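PDB 4H51: aspartate aminotransferase, which probably transfers the amino group of L-aspartate to 2-oxoglutarate, using pyridoxal 5'-phosphate as cofactor and working as a homodimer. Local coordinates for residues A126-R131 with A288-V293; E95-I100 with E108-V113; T339-V344 with M366-G371. All coordinates share one frame; numbering follows the deposited sequence.

Contact 1: residues A126-R131 with A288-V293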
ATOM      1  N   ALA B 126       1.570 -11.359   8.457  1.00 11.25           N
ATOM      2  CA  ALA B 126       0.536 -12.365   8.691  1.00 11.81           C
ATOM      3  C   ALA B 126       0.416 -13.278   7.486  1.00 12.38           C
ATOM      4  O   ALA B 126       0.287 -14.490   7.672  1.00 11.88           O
ATOM      5  CB  ALA B 126      -0.812 -11.740   9.030  1.00 11.18           C
ATOM      6  N   LYS B 127       0.504 -12.712   6.268  1.00 12.62           N
ATOM      7  CA  LYS B 127       0.516 -13.529   5.047  1.00 14.05           C
ATOM      8  C   LYS B 127       1.766 -14.357   4.907  1.00 13.33           C
ATOM      9  O   LYS B 127       1.717 -15.534   4.575  1.00 13.72           O
ATOM     10  CB  LYS B 127       0.322 -12.640   3.792  1.00 16.03           C
ATOM     11  CG  LYS B 127      -1.061 -12.008   3.752  1.00 18.92           C
ATOM     12  CD  LYS B 127      -1.353 -11.157   2.514  1.00 21.64           C
ATOM     13  CE  LYS B 127      -2.330 -10.040   2.884  1.00 24.39           C
ATOM     14  NZ  LYS B 127      -3.059  -9.398   1.741  1.00 28.04           N
ATOM     15  N   LEU B 128       2.918 -13.765   5.162  1.00 12.72           N
ATOM     16  CA  LEU B 128       4.164 -14.532   5.079  1.00 12.99           C
ATOM     17  C   LEU B 128       4.127 -15.798   5.978  1.00 13.13           C
ATOM     18  O   LEU B 128       4.625 -16.873   5.616  1.00 13.46           O
ATOM     19  CB  LEU B 128       5.344 -13.644   5.484  1.00 12.66           C
ATOM     20  CG  LEU B 128       6.740 -14.279   5.569  1.00 13.22           C
ATOM     21  CD1 LEU B 128       7.236 -14.771   4.205  1.00 13.02           C
ATOM     22  CD2 LEU B 128       7.722 -13.259   6.136  1.00 13.06           C
ATOM     23  N   LEU B 129       3.557 -15.634   7.159  1.00 12.99           N
ATOM     24  CA  LEU B 129       3.533 -16.698   8.184  1.00 13.51           C
ATOM     25  C   LEU B 129       2.658 -17.872   7.732  1.00 13.99           C
ATOM     26  O   LEU B 129       2.875 -18.998   8.172  1.00 15.77           O
ATOM     27  CB  LEU B 129       3.051 -16.132   9.514  1.00 12.61           C
ATOM     28  CG  LEU B 129       4.120 -15.332  10.268  1.00 12.01           C
ATOM     29  CD1 LEU B 129       3.566 -14.583  11.447  1.00 11.75           C
ATOM     30  CD2 LEU B 129       5.331 -16.125  10.714  1.00 12.36           C
ATOM     31  N   THR B 130       1.674 -17.612   6.874  1.00 13.96           N
ATOM     32  CA  THR B 130       0.859 -18.694   6.302  1.00 14.73           C
ATOM     33  C   THR B 130       1.696 -19.600   5.391  1.00 16.08           C
ATOM     34  O   THR B 130       1.237 -20.687   5.035  1.00 16.40           O
ATOM     35  CB  THR B 130      -0.395 -18.187   5.554  1.00 14.97           C
ATOM     36  OG1 THR B 130      -0.041 -17.595   4.284  1.00 14.41           O
ATOM     37  CG2 THR B 130      -1.165 -17.185   6.414  1.00 13.85           C
ATOM     38  N   ARG B 131       2.910 -19.181   5.024  1.00 16.65           N
ATOM     39  CA  ARG B 131       3.816 -20.042   4.248  1.00 18.62           C
ATOM     40  C   ARG B 131       4.743 -20.922   5.090  1.00 18.75           C
ATOM     41  O   ARG B 131       5.462 -21.749   4.532  1.00 19.04           O
ATOM     42  CB  ARG B 131       4.650 -19.208   3.278  1.00 20.14           C
ATOM     43  CG  ARG B 131       3.850 -18.235   2.409  1.00 21.57           C
ATOM     44  CD  ARG B 131       2.871 -19.003   1.558  1.00 25.94           C
ATOM     45  NE  ARG B 131       1.983 -18.115   0.845  1.00 27.55           N
ATOM     46  CZ  ARG B 131       2.263 -17.592  -0.339  1.00 29.91           C
ATOM     47  NH1 ARG B 131       3.416 -17.885  -0.960  1.00 29.99           N
ATOM     48  NH2 ARG B 131       1.369 -16.795  -0.905  1.00 29.65           N
ATOM     49  N   ALA B 288      17.402 -15.406   1.601  1.00 21.01           N
ATOM     50  CA  ALA B 288      17.052 -15.088   0.214  1.00 20.33           C
ATOM     51  C   ALA B 288      15.692 -15.673  -0.114  1.00 19.08           C
ATOM     52  O   ALA B 288      14.893 -15.019  -0.765  1.00 18.76           O
ATOM     53  CB  ALA B 288      18.122 -15.566  -0.797  1.00 20.24           C
ATOM     54  N   ASP B 289      15.445 -16.887   0.359  1.00 18.55           N
ATOM     55  CA  ASP B 289      14.181 -17.584   0.105  1.00 18.41           C
ATOM     56  C   ASP B 289      13.008 -16.812   0.749  1.00 16.67           C
ATOM     57  O   ASP B 289      11.951 -16.625   0.150  1.00 16.48           O
ATOM     58  CB  ASP B 289      14.218 -18.998   0.682  1.00 18.76           C
ATOM     59  CG  ASP B 289      15.038 -19.976  -0.146  1.00 20.50           C
ATOM     60  OD1 ASP B 289      15.582 -19.576  -1.209  1.00 20.50           O
ATOM     61  OD2 ASP B 289      15.118 -21.147   0.311  1.00 20.13           O
ATOM     62  N   VAL B 290      13.184 -16.396   1.993  1.00 15.78           N
ATOM     63  CA  VAL B 290      12.143 -15.603   2.684  1.00 14.53           C
ATOM     64  C   VAL B 290      11.879 -14.297   1.935  1.00 14.48           C
ATOM     65  O   VAL B 290      10.718 -13.922   1.709  1.00 14.21           O
ATOM     66  CB  VAL B 290      12.504 -15.328   4.169  1.00 13.99           C
ATOM     67  CG1 VAL B 290      11.484 -14.364   4.821  1.00 13.17           C
ATOM     68  CG2 VAL B 290      12.517 -16.616   4.956  1.00 13.69           C
ATOM     69  N   LYS B 291      12.947 -13.596   1.530  1.00 15.24           N
ATOM     70  CA  LYS B 291      12.813 -12.346   0.792  1.00 15.98           C
ATOM     71  C   LYS B 291      12.002 -12.555  -0.508  1.00 15.10           C
ATOM     72  O   LYS B 291      11.156 -11.732  -0.876  1.00 13.88           O
ATOM     73  CB  LYS B 291      14.189 -11.775   0.452  1.00 18.36           C
ATOM     74  CG  LYS B 291      14.166 -10.553  -0.466  1.00 20.94           C
ATOM     75  CD  LYS B 291      13.758  -9.281   0.256  1.00 24.10           C
ATOM     76  CE  LYS B 291      14.667  -8.113  -0.178  1.00 26.32           C
ATOM     77  NZ  LYS B 291      14.862  -8.220  -1.660  1.00 30.72           N
ATOM     78  N   SER B 292      12.239 -13.691  -1.152  1.00 14.92           N
ATOM     79  CA  SER B 292      11.555 -14.008  -2.423  1.00 14.86           C
ATOM     80  C   SER B 292      10.049 -14.176  -2.193  1.00 13.88           C
ATOM     81  O   SER B 292       9.198 -13.779  -3.013  1.00 13.68           O
ATOM     82  CB  SER B 292      12.159 -15.286  -3.059  1.00 15.64           C
ATOM     83  OG  SER B 292      11.633 -16.474  -2.442  1.00 16.00           O
ATOM     84  N   VAL B 293       9.695 -14.695  -1.043  1.00 13.35           N
ATOM     85  CA  VAL B 293       8.280 -14.786  -0.683  1.00 12.78           C
ATOM     86  C   VAL B 293       7.700 -13.407  -0.363  1.00 12.24           C
ATOM     87  O   VAL B 293       6.621 -13.069  -0.802  1.00 11.24           O
ATOM     88  CB  VAL B 293       8.069 -15.763   0.499  1.00 12.77           C
ATOM     89  CG1 VAL B 293       6.608 -15.814   0.912  1.00 12.08           C
ATOM     90  CG2 VAL B 293       8.584 -17.185   0.148  1.00 13.79           C
TER
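Val293 and Leu128 carry most of this contact, meeting methyl to methyl between the end of helix 117-129 and helix 287-299. CD1 of Leu128 lies 3.5 Å from CG1 of Val293, a close apolar approach, and the same CD1 is 3.9 Å from Val293 CB. Leu128 sends CG anti to its own nitrogen (chi1 176°), which carries the fork of the side chain across to the facing helix although its CB does not aim there. The other prong, CD2, reaches Val290 CG1 at 4.1 Å, one helical turn before Val293, and these two side chains cross at about a right angle. Leu128 thus rests against two valines of one helix face.

Arg131 adds a smaller touch from the more exposed side, its aliphatic CG standing 4.0 Å from Val293 CG1. No hydrogen bond links the two segments, so dispersion and burial hold them.

Met294 also packs on Leu128, and Val290 packs on Val111 of strand 110-116. The dimer partner comes close here: Ser292 OG bonds to Gln27 N of the second subunit, whose Gln25 packs on Val293. Two helices packed side by side over one face of the mixed beta-sheet, next to the subunit interface, belong to the large cofactor-binding domain of fold-type I aminotransferases.

Contact 2: residues E95-I100 with E108-V113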
ATOM      1  N   GLU B  95      18.396   1.687   7.655  1.00 14.32           N
ATOM      2  CA  GLU B  95      18.382   2.616   8.789  1.00 13.99           C
ATOM      3  C   GLU B  95      17.228   2.342   9.739  1.00 13.71           C
ATOM      4  O   GLU B  95      17.388   2.475  10.989  1.00 13.16           O
ATOM      5  CB  GLU B  95      18.334   4.082   8.340  1.00 14.59           C
ATOM      6  CG  GLU B  95      19.551   4.623   7.608  1.00 15.73           C
ATOM      7  CD  GLU B  95      20.824   4.709   8.435  1.00 17.59           C
ATOM      8  OE1 GLU B  95      20.786   4.593   9.677  1.00 18.75           O
ATOM      9  OE2 GLU B  95      21.863   4.942   7.796  1.00 20.16           O
ATOM     10  N   ALA B  96      16.068   1.965   9.188  1.00 12.90           N
ATOM     11  CA  ALA B  96      14.889   1.742   9.982  1.00 12.72           C
ATOM     12  C   ALA B  96      15.112   0.542  10.900  1.00 13.36           C
ATOM     13  O   ALA B  96      14.818   0.611  12.080  1.00 13.91           O
ATOM     14  CB  ALA B  96      13.651   1.518   9.083  1.00 12.93           C
ATOM     15  N   VAL B  97      15.672  -0.547  10.393  1.00 14.29           N
ATOM     16  CA  VAL B  97      15.813  -1.734  11.245  1.00 15.47           C
ATOM     17  C   VAL B  97      16.882  -1.490  12.321  1.00 17.19           C
ATOM     18  O   VAL B  97      16.789  -2.065  13.429  1.00 18.51           O
ATOM     19  CB  VAL B  97      16.066  -3.073  10.469  1.00 15.19           C
ATOM     20  CG1 VAL B  97      14.887  -3.381   9.506  1.00 14.79           C
ATOM     21  CG2 VAL B  97      17.395  -3.077   9.782  1.00 15.44           C
ATOM     22  N   LYS B  98      17.858  -0.639  12.008  1.00 17.93           N
ATOM     23  CA  LYS B  98      18.871  -0.228  12.979  1.00 20.09           C
ATOM     24  C   LYS B  98      18.283   0.414  14.210  1.00 19.11           C
ATOM     25  O   LYS B  98      18.796   0.214  15.305  1.00 18.61           O
ATOM     26  CB  LYS B  98      19.846   0.793  12.397  1.00 23.19           C
ATOM     27  CG  LYS B  98      21.091   0.189  11.816  1.00 26.29           C
ATOM     28  CD  LYS B  98      22.106   1.208  11.321  1.00 28.37           C
ATOM     29  CE  LYS B  98      22.791   0.636  10.083  1.00 31.01           C
ATOM     30  NZ  LYS B  98      24.012   1.361   9.615  1.00 33.92           N
ATOM     31  N   ILE B  99      17.234   1.211  14.071  1.00 17.96           N
ATOM     32  CA  ILE B  99      16.716   1.894  15.270  1.00 19.08           C
ATOM     33  C   ILE B  99      16.076   0.890  16.212  1.00 18.28           C
ATOM     34  O   ILE B  99      15.984   1.108  17.393  1.00 15.68           O
ATOM     35  CB  ILE B  99      15.749   3.063  14.980  1.00 19.77           C
ATOM     36  CG1 ILE B  99      14.373   2.581  14.573  1.00 20.15           C
ATOM     37  CG2 ILE B  99      16.394   4.030  13.985  1.00 19.68           C
ATOM     38  CD1 ILE B  99      13.268   3.605  14.801  1.00 21.64           C
ATOM     39  N   ILE B 100      15.610  -0.223  15.661  1.00 18.76           N
ATOM     40  CA  ILE B 100      14.973  -1.185  16.521  1.00 20.24           C
ATOM     41  C   ILE B 100      16.040  -2.075  17.182  1.00 18.08           C
ATOM     42  O   ILE B 100      15.991  -2.225  18.401  1.00 17.30           O
ATOM     43  CB  ILE B 100      13.743  -1.892  15.894  1.00 22.36           C
ATOM     44  CG1 ILE B 100      13.164  -2.886  16.889  1.00 25.18           C
ATOM     45  CG2 ILE B 100      13.990  -2.483  14.500  1.00 23.74           C
ATOM     46  CD1 ILE B 100      12.326  -2.143  17.945  1.00 25.16           C
ATOM     47  N   GLU B 108      23.039  -8.315  10.327  1.00 40.05           N
ATOM     48  CA  GLU B 108      23.534  -9.141   9.204  1.00 41.15           C
ATOM     49  C   GLU B 108      22.694 -10.415   9.098  1.00 39.62           C
ATOM     50  O   GLU B 108      22.673 -11.088   8.060  1.00 41.20           O
ATOM     51  CB  GLU B 108      25.027  -9.491   9.409  1.00 42.39           C
ATOM     52  N   ASN B 109      21.999 -10.736  10.192  1.00 36.61           N
ATOM     53  CA  ASN B 109      21.159 -11.925  10.278  1.00 32.84           C
ATOM     54  C   ASN B 109      19.687 -11.663   9.903  1.00 29.59           C
ATOM     55  O   ASN B 109      18.835 -12.491  10.176  1.00 29.02           O
ATOM     56  CB  ASN B 109      21.233 -12.512  11.701  1.00 34.83           C
ATOM     57  N   LEU B 110      19.365 -10.546   9.262  1.00 25.33           N
ATOM     58  CA  LEU B 110      17.941 -10.236   9.089  1.00 23.55           C
ATOM     59  C   LEU B 110      17.531  -9.982   7.641  1.00 20.66           C
ATOM     60  O   LEU B 110      18.373  -9.666   6.806  1.00 19.88           O
ATOM     61  CB  LEU B 110      17.528  -9.115  10.006  1.00 25.67           C
ATOM     62  CG  LEU B 110      17.942  -7.691   9.751  1.00 25.79           C
ATOM     63  CD1 LEU B 110      17.334  -7.134   8.468  1.00 26.09           C
ATOM     64  CD2 LEU B 110      17.502  -6.856  10.956  1.00 26.06           C
ATOM     65  N   VAL B 111      16.268 -10.265   7.350  1.00 17.06           N
ATOM     66  CA  VAL B 111      15.664 -10.033   6.039  1.00 16.23           C
ATOM     67  C   VAL B 111      14.559  -9.020   6.271  1.00 14.46           C
ATOM     68  O   VAL B 111      13.748  -9.159   7.217  1.00 13.35           O
ATOM     69  CB  VAL B 111      15.255 -11.366   5.313  1.00 16.69           C
ATOM     70  CG1 VAL B 111      14.524 -12.307   6.238  1.00 16.72           C
ATOM     71  CG2 VAL B 111      14.467 -11.145   4.019  1.00 16.92           C
ATOM     72  N   ALA B 112      14.533  -7.971   5.449  1.00 13.00           N
ATOM     73  CA  ALA B 112      13.588  -6.882   5.679  1.00 12.05           C
ATOM     74  C   ALA B 112      13.124  -6.251   4.367  1.00 11.68           C
ATOM     75  O   ALA B 112      13.901  -6.187   3.410  1.00 11.84           O
ATOM     76  CB  ALA B 112      14.241  -5.803   6.560  1.00 11.54           C
ATOM     77  N   VAL B 113      11.880  -5.787   4.349  1.00 10.82           N
ATOM     78  CA  VAL B 113      11.316  -5.036   3.241  1.00 10.50           C
ATOM     79  C   VAL B 113      10.602  -3.808   3.795  1.00 10.11           C
ATOM     80  O   VAL B 113      10.156  -3.802   4.996  1.00  9.82           O
ATOM     81  CB  VAL B 113      10.283  -5.863   2.405  1.00 10.56           C
ATOM     82  CG1 VAL B 113      10.946  -7.043   1.654  1.00 11.29           C
ATOM     83  CG2 VAL B 113       9.129  -6.392   3.263  1.00 10.28           C
TER
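Val97 of helix 90-101 meets Leu110 and Ala112 of strand 110-116, and through it the helix packs on the strand. Just before it in sequence, Ala96 serves another neighbour, its carbonyl oxygen accepting a hydrogen bond from Gln261 NE2.

Val97 points its CB at the strand and divides its two methyls between two residues. CG1, anti to the carbonyl carbon (chi1 -60°), comes within 3.9 Å of Ala112 CB. CG2 sits between the backbone nitrogen and the carbonyl carbon and lies 4.0 Å from Leu110 CD2, which is also 4.1 Å from Val97 CB. The side chains of Val97 and Leu110 run past each other in opposite directions, so the leucine lies alongside the valine, and a single methyl of its fork, CD2, does the touching. Leu110 and Ala112 are two apart on the strand and present the same face to the helix; the CA atoms of Val97 and Ala112, 7.9 Å apart, are the nearest pair across the two segments. No hydrogen bond crosses between helix and strand here, and the contact is wholly apolar. Strand 110-116 is an outermost strand, within this chain, of the large mixed sheet that forms the centre of the large domain in fold-type I pyridoxal-phosphate enzymes, and it pairs antiparallel with strand 274-280. Val111 and Val113 pack on helix 287-299, so the strand is sandwiched between two helices.

Beyond Val97, Lys98 turns its CB away from the strand. The last two residues of the segment are held through their main chain: the carbonyl oxygens of Ile99 and Ile100 both accept hydrogen bonds from the Arg248 guanidinium, through NH2 and NE respectively.

Contact 3: residues T339-V344 with M366-G371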
ATOM      1  N   THR B 339       2.903  15.269  30.802  1.00 19.16           N
ATOM      2  CA  THR B 339       2.333  16.431  31.454  1.00 19.79           C
ATOM      3  C   THR B 339       0.808  16.416  31.371  1.00 19.20           C
ATOM      4  O   THR B 339       0.140  16.796  32.331  1.00 19.09           O
ATOM      5  CB  THR B 339       2.921  17.816  30.994  1.00 21.39           C
ATOM      6  OG1 THR B 339       2.446  18.213  29.686  1.00 22.57           O
ATOM      7  CG2 THR B 339       4.450  17.772  30.986  1.00 20.87           C
ATOM      8  N   MET B 340       0.266  15.912  30.262  1.00 18.08           N
ATOM      9  CA  MET B 340      -1.201  15.771  30.152  1.00 17.48           C
ATOM     10  C   MET B 340      -1.732  14.695  31.118  1.00 17.40           C
ATOM     11  O   MET B 340      -2.778  14.864  31.745  1.00 16.91           O
ATOM     12  CB  MET B 340      -1.581  15.447  28.683  1.00 16.87           C
ATOM     13  CG  MET B 340      -1.299  16.604  27.709  1.00 16.62           C
ATOM     14  SD  MET B 340      -2.134  18.156  28.114  1.00 17.86           S
ATOM     15  CE  MET B 340      -0.933  19.158  29.052  1.00 18.51           C
ATOM     16  N   ARG B 341      -1.012  13.601  31.264  1.00 17.13           N
ATOM     17  CA  ARG B 341      -1.479  12.542  32.174  1.00 18.48           C
ATOM     18  C   ARG B 341      -1.458  13.065  33.618  1.00 19.66           C
ATOM     19  O   ARG B 341      -2.396  12.889  34.392  1.00 19.50           O
ATOM     20  CB  ARG B 341      -0.603  11.310  32.083  1.00 18.21           C
ATOM     21  CG  ARG B 341      -0.553  10.602  30.768  1.00 17.33           C
ATOM     22  CD  ARG B 341       0.492   9.511  30.862  1.00 17.51           C
ATOM     23  NE  ARG B 341       0.533   8.712  29.649  1.00 16.95           N
ATOM     24  CZ  ARG B 341      -0.384   7.821  29.281  1.00 16.48           C
ATOM     25  NH1 ARG B 341      -1.432   7.562  30.057  1.00 16.28           N
ATOM     26  NH2 ARG B 341      -0.247   7.177  28.121  1.00 16.80           N
ATOM     27  N   ARG B 342      -0.395  13.794  33.945  1.00 21.53           N
ATOM     28  CA  ARG B 342      -0.244  14.349  35.285  1.00 23.75           C
ATOM     29  C   ARG B 342      -1.337  15.390  35.541  1.00 23.83           C
ATOM     30  O   ARG B 342      -1.920  15.437  36.623  1.00 23.76           O
ATOM     31  CB  ARG B 342       1.169  14.926  35.472  1.00 26.25           C
ATOM     32  CG  ARG B 342       1.359  15.775  36.726  1.00 30.21           C
ATOM     33  CD  ARG B 342       1.172  14.963  38.009  1.00 33.03           C
ATOM     34  NE  ARG B 342       2.023  13.760  38.088  1.00 35.15           N
ATOM     35  CZ  ARG B 342       2.068  12.950  39.160  1.00 37.65           C
ATOM     36  NH1 ARG B 342       1.317  13.193  40.237  1.00 39.42           N
ATOM     37  NH2 ARG B 342       2.870  11.890  39.162  1.00 37.50           N
ATOM     38  N   THR B 343      -1.678  16.180  34.526  1.00 22.99           N
ATOM     39  CA  THR B 343      -2.744  17.144  34.683  1.00 22.71           C
ATOM     40  C   THR B 343      -4.106  16.501  34.963  1.00 22.79           C
ATOM     41  O   THR B 343      -4.891  16.984  35.804  1.00 22.34           O
ATOM     42  CB  THR B 343      -2.872  18.019  33.432  1.00 23.07           C
ATOM     43  OG1 THR B 343      -1.624  18.698  33.193  1.00 22.74           O
ATOM     44  CG2 THR B 343      -3.944  19.015  33.603  1.00 22.69           C
ATOM     45  N   VAL B 344      -4.426  15.447  34.215  1.00 21.47           N
ATOM     46  CA  VAL B 344      -5.684  14.717  34.419  1.00 21.61           C
ATOM     47  C   VAL B 344      -5.697  14.112  35.816  1.00 22.53           C
ATOM     48  O   VAL B 344      -6.686  14.266  36.566  1.00 24.54           O
ATOM     49  CB  VAL B 344      -5.855  13.574  33.361  1.00 20.00           C
ATOM     50  CG1 VAL B 344      -7.106  12.766  33.644  1.00 20.08           C
ATOM     51  CG2 VAL B 344      -5.858  14.175  31.955  1.00 19.01           C
ATOM     52  N   MET B 366       0.552   6.698  23.925  1.00 20.51           N
ATOM     53  CA  MET B 366      -0.464   7.691  23.583  1.00 24.28           C
ATOM     54  C   MET B 366      -1.750   7.568  24.391  1.00 24.39           C
ATOM     55  O   MET B 366      -2.395   8.581  24.692  1.00 25.19           O
ATOM     56  CB  MET B 366      -0.826   7.576  22.127  1.00 25.78           C
ATOM     57  CG  MET B 366       0.130   8.400  21.290  1.00 29.39           C
ATOM     58  SD  MET B 366      -0.711   9.002  19.833  1.00 28.97           S
ATOM     59  CE  MET B 366       0.775   9.887  19.312  1.00 30.77           C
ATOM     60  N   PHE B 367      -2.096   6.342  24.764  1.00 23.66           N
ATOM     61  CA  PHE B 367      -3.409   6.096  25.361  1.00 22.81           C
ATOM     62  C   PHE B 367      -3.453   5.947  26.901  1.00 25.80           C
ATOM     63  O   PHE B 367      -2.428   5.669  27.588  1.00 23.94           O
ATOM     64  CB  PHE B 367      -3.993   4.869  24.716  1.00 22.57           C
ATOM     65  CG  PHE B 367      -4.109   4.956  23.220  1.00 22.06           C
ATOM     66  CD1 PHE B 367      -5.042   5.798  22.620  1.00 20.99           C
ATOM     67  CD2 PHE B 367      -3.330   4.154  22.401  1.00 21.78           C
ATOM     68  CE1 PHE B 367      -5.186   5.845  21.234  1.00 21.43           C
ATOM     69  CE2 PHE B 367      -3.467   4.198  21.013  1.00 21.28           C
ATOM     70  CZ  PHE B 367      -4.387   5.034  20.419  1.00 20.82           C
ATOM     71  N   SER B 368      -4.666   6.164  27.420  1.00 24.24           N
ATOM     72  CA  SER B 368      -5.094   5.726  28.748  1.00 24.46           C
ATOM     73  C   SER B 368      -6.319   4.810  28.484  1.00 23.59           C
ATOM     74  O   SER B 368      -7.190   5.142  27.666  1.00 20.81           O
ATOM     75  CB  SER B 368      -5.443   6.967  29.554  1.00 27.95           C
ATOM     76  OG  SER B 368      -5.721   6.782  30.942  1.00 32.39           O
ATOM     77  N   PHE B 369      -6.347   3.629  29.100  1.00 21.24           N
ATOM     78  CA  PHE B 369      -7.552   2.841  29.235  1.00 18.94           C
ATOM     79  C   PHE B 369      -8.129   3.229  30.612  1.00 17.97           C
ATOM     80  O   PHE B 369      -7.580   2.837  31.634  1.00 16.85           O
ATOM     81  CB  PHE B 369      -7.166   1.356  29.184  1.00 20.39           C
ATOM     82  CG  PHE B 369      -8.099   0.495  28.407  1.00 20.30           C
ATOM     83  CD1 PHE B 369      -8.562   0.894  27.171  1.00 20.74           C
ATOM     84  CD2 PHE B 369      -8.452  -0.762  28.858  1.00 22.09           C
ATOM     85  CE1 PHE B 369      -9.409   0.105  26.433  1.00 21.03           C
ATOM     86  CE2 PHE B 369      -9.304  -1.546  28.129  1.00 21.05           C
ATOM     87  CZ  PHE B 369      -9.781  -1.128  26.913  1.00 21.59           C
ATOM     88  N   LEU B 370      -9.191   4.038  30.637  1.00 17.12           N
ATOM     89  CA  LEU B 370      -9.562   4.749  31.857  1.00 18.67           C
ATOM     90  C   LEU B 370     -10.330   3.875  32.851  1.00 19.81           C
ATOM     91  O   LEU B 370     -10.360   4.192  34.007  1.00 21.14           O
ATOM     92  CB  LEU B 370     -10.404   5.995  31.536  1.00 18.15           C
ATOM     93  CG  LEU B 370      -9.679   7.050  30.714  1.00 18.02           C
ATOM     94  CD1 LEU B 370     -10.632   8.113  30.169  1.00 18.37           C
ATOM     95  CD2 LEU B 370      -8.594   7.678  31.586  1.00 18.82           C
ATOM     96  N   GLY B 371     -10.993   2.842  32.371  1.00 21.38           N
ATOM     97  CA  GLY B 371     -11.726   1.920  33.251  1.00 23.58           C
ATOM     98  C   GLY B 371     -13.221   2.169  33.344  1.00 25.97           C
ATOM     99  O   GLY B 371     -13.942   1.399  33.969  1.00 30.92           O
TER
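Arg341 NH2 donates a hydrogen bond of 2.7 Å to the carbonyl oxygen of Phe367, fastening helix 320-350 to strand 367-369. The bond is fairly straight, with an N-H...O angle of 163°. The oxygen lies at the edge of the guanidinium and only 6° from its plane, whereas the donor stands well above the plane of the carbonyl and so misses a lone pair. NH1 of Arg341 makes a second, weak bond to Phe367 O at 3.3 Å. The two nitrogens therefore share one oxygen unequally. Beside this pair, Ser368 CB packs 4.1 Å from Arg341 NH1.

The guanidinium reaches the strand because the arginine chain is extended from CG to NE, with CG beside the backbone nitrogen (chi1 -63°). Both nitrogens have further acceptors, so that this buried group is bonded to three main-chain oxygens: NH1 also donates to Val360 O in helix 359-362, and NH2 to Gly365 O as well as to Phe367 O in the strand. The partial negative charges of these oxygens would be expected to stabilise the buried positive charge, and bonds from both nitrogens to fix the group's rotation.

On the strand side, CB of Met366 sits 4.2 Å above the centre of the Phe367 ring, on one of its faces. The ring also packs on Asn201, Tyr232 and Arg392. Gln363 OE1 accepts from Phe369 N and more weakly from Ser368 OG, tying Gln363, just before the strand, to it, while backbone bonds join Ser368 to Ala393. The packing of the long interdomain helix on the short antiparallel pair, 367-369 with 392-394, is characteristic of the small domain of class I aminotransferases.

How the contacts relate
All three contacts are buried, yet they differ in place and chemistry. Contacts 1 and 2 are neighbours, their centres 16 Å apart, and share strand 110-116, which supplies one side of contact 2 and backs the helix 287-299 of contact 1. Both are apolar and without hydrogen bonds across their segments, but contact 1 has an exposed arginine at its margin and lies at the dimer interface, whereas no other chain touches contact 2. Contact 3 stands apart, on the opposite side of the chain's centre from both, 39 Å from contact 1 and 33 Å from contact 2 between centres, and relies on a buried arginine bound to main-chain oxygen.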